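Local coordinates for protein sensor histidine kinase CusS (Escherichia coli, PDB 5KU5) that senses copper and silver ions in the periplasm and, as a histidine kinase, activates the response regulator CusR by phosphorylation, at residues Arg112-Pro117 with Leu130-Ser135. Residues are numbered along the deposited sequence; the frame is centred on the assembly and turned at random.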
loop_
_atom_site.group_PDB
_atom_site.type_symbol
_atom_site.label_atom_id
_atom_site.label_comp_id
_atom_site.label_asym_id
_atom_site.label_seq_id
_atom_site.Cartn_x
_atom_site.Cartn_y
_atom_site.Cartn_z
ATOM N N ARG A 112 12.347 -6.343 -4.124
ATOM C CA ARG A 112 13.262 -5.244 -3.822
ATOM C C ARG A 112 13.364 -5.188 -2.310
ATOM O O ARG A 112 12.335 -5.081 -1.628
ATOM C CB ARG A 112 12.762 -3.903 -4.370
ATOM C CG ARG A 112 13.409 -3.524 -5.686
ATOM C CD ARG A 112 13.059 -2.120 -6.150
ATOM N NE ARG A 112 13.715 -1.878 -7.434
ATOM C CZ ARG A 112 13.225 -2.183 -8.637
ATOM N NH1 ARG A 112 12.008 -2.704 -8.794
ATOM N NH2 ARG A 112 13.967 -1.934 -9.711
ATOM N N MET A 113 14.598 -5.256 -1.798
ATOM C CA MET A 113 14.850 -5.337 -0.359
ATOM C C MET A 113 15.682 -4.160 0.136
ATOM O O MET A 113 16.627 -3.737 -0.531
ATOM C CB MET A 113 15.561 -6.653 -0.017
ATOM C CG MET A 113 15.777 -6.890 1.475
ATOM S SD MET A 113 17.325 -6.211 2.118
ATOM C CE MET A 113 18.517 -7.327 1.383
ATOM N N ILE A 114 15.320 -3.652 1.313
ATOM C CA ILE A 114 16.121 -2.690 2.060
ATOM C C ILE A 114 16.176 -3.159 3.507
ATOM O O ILE A 114 15.399 -4.030 3.916
ATOM C CB ILE A 114 15.553 -1.252 2.001
ATOM C CG1 ILE A 114 14.104 -1.187 2.507
ATOM C CG2 ILE A 114 15.641 -0.711 0.580
ATOM C CD1 ILE A 114 13.678 0.206 2.914
ATOM N N ASN A 115 17.093 -2.583 4.276
ATOM C CA ASN A 115 17.156 -2.823 5.715
ATOM C C ASN A 115 17.562 -1.567 6.473
ATOM O O ASN A 115 18.214 -0.688 5.913
ATOM C CB ASN A 115 18.122 -3.970 6.030
ATOM C CG ASN A 115 19.536 -3.690 5.555
ATOM O OD1 ASN A 115 20.347 -3.137 6.295
ATOM N ND2 ASN A 115 19.829 -4.045 4.310
ATOM N N LEU A 116 17.170 -1.497 7.745
ATOM C CA LEU A 116 17.514 -0.369 8.612
ATOM C C LEU A 116 17.551 -0.779 10.087
ATOM O O LEU A 116 16.857 -1.726 10.479
ATOM C CB LEU A 116 16.526 0.790 8.425
ATOM C CG LEU A 116 15.068 0.613 8.884
ATOM C CD1 LEU A 116 14.428 1.964 9.176
ATOM C CD2 LEU A 116 14.244 -0.164 7.866
ATOM N N PRO A 117 18.349 -0.064 10.912
ATOM C CA PRO A 117 18.275 -0.289 12.357
ATOM C C PRO A 117 16.940 0.206 12.909
ATOM O O PRO A 117 16.417 1.215 12.431
ATOM C CB PRO A 117 19.440 0.548 12.918
ATOM C CG PRO A 117 20.286 0.910 11.743
ATOM C CD PRO A 117 19.346 0.974 10.583
ATOM N N LEU A 130 15.646 -4.301 10.936
ATOM C CA LEU A 130 14.444 -4.654 10.184
ATOM C C LEU A 130 14.786 -4.801 8.705
ATOM O O LEU A 130 15.375 -3.898 8.120
ATOM C CB LEU A 130 13.378 -3.568 10.356
ATOM C CG LEU A 130 12.067 -3.714 9.579
ATOM C CD1 LEU A 130 11.338 -5.002 9.941
ATOM C CD2 LEU A 130 11.187 -2.505 9.833
ATOM N N TYR A 131 14.413 -5.940 8.119
ATOM C CA TYR A 131 14.542 -6.193 6.682
ATOM C C TYR A 131 13.145 -6.179 6.069
ATOM O O TYR A 131 12.239 -6.819 6.600
ATOM C CB TYR A 131 15.197 -7.552 6.434
ATOM C CG TYR A 131 16.633 -7.639 6.896
ATOM C CD1 TYR A 131 16.941 -7.825 8.243
ATOM C CD2 TYR A 131 17.690 -7.544 5.988
ATOM C CE1 TYR A 131 18.257 -7.911 8.674
ATOM C CE2 TYR A 131 19.010 -7.624 6.410
ATOM C CZ TYR A 131 19.288 -7.805 7.753
ATOM O OH TYR A 131 20.593 -7.890 8.184
ATOM N N ILE A 132 12.982 -5.450 4.964
ATOM C CA ILE A 132 11.688 -5.276 4.292
ATOM C C ILE A 132 11.852 -5.661 2.825
ATOM O O ILE A 132 12.736 -5.134 2.162
ATOM C CB ILE A 132 11.203 -3.804 4.342
ATOM C CG1 ILE A 132 11.248 -3.253 5.776
ATOM C CG2 ILE A 132 9.789 -3.688 3.772
ATOM C CD1 ILE A 132 11.095 -1.747 5.864
ATOM N N ALA A 133 10.991 -6.553 2.330
ATOM C CA ALA A 133 11.005 -6.990 0.932
ATOM C C ALA A 133 9.648 -6.723 0.275
ATOM O O ALA A 133 8.627 -7.203 0.757
ATOM C CB ALA A 133 11.348 -8.470 0.853
ATOM N N LEU A 134 9.653 -5.964 -0.824
ATOM C CA LEU A 134 8.445 -5.641 -1.597
ATOM C C LEU A 134 8.452 -6.408 -2.917
ATOM O O LEU A 134 9.473 -6.452 -3.604
ATOM C CB LEU A 134 8.379 -4.134 -1.883
ATOM C CG LEU A 134 7.232 -3.619 -2.767
ATOM C CD1 LEU A 134 5.894 -3.821 -2.076
ATOM C CD2 LEU A 134 7.430 -2.153 -3.115
ATOM N N SER A 135 7.307 -6.989 -3.275
ATOM C CA SER A 135 7.183 -7.779 -4.503
ATOM C C SER A 135 7.348 -6.926 -5.759
ATOM O O SER A 135 6.715 -5.877 -5.887
ATOM C CB SER A 135 5.831 -8.491 -4.564
ATOM O OG SER A 135 5.649 -9.109 -5.829
#
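Strands 112-117 and 130-135 are the two arms of the central hairpin in the antiparallel sheet of the PDC-fold sensor domain, tied by three hydrogen-bonded pairs. R112 forms the first with L134, its N lying 2.9 Å from L134 O; its side chain, extended beyond CG, leaves the hairpin for salt bridges with D80 and, from helix 2-25, D10. M113 turns to the other face, CG anti to the backbone N (chi1 -176°). The bend at chi2 brings its SD to the edge of the Y131 ring, 4.1 Å from Y131 CD2, a Met-aromatic contact; M113 CA also donates a CA-H...O contact to I132 O. I114 pairs with I132 on the helix 2-25 side, and I132 N reaches I114 O at 3.0 Å, almost straight (176°). At N115 the backbone sets CB over one face of the Y131 ring, 4.0 Å from its centroid, as a CH-pi contact offset toward the rim; chi1 swings the amide alongside, N115 CG 4.1 Å from Y131 CE2 and the two planes 33° apart. An alanine at Y131 would remove the ring face under N115 CB and the edge met by M113 SD, and would probably loosen this side of the hairpin. L116 crosses I132 obliquely, its CD2 4.1 Å from I132 CD1, and forms the third hydrogen-bonded pair with L130. Six backbone bonds thus fix the pairing; the aliphatic face packs against helix 2-25, while on the other M113 and N115 meet the Y131 ring through dispersion-type contacts, with no side-chain hydrogen bond between the two segments.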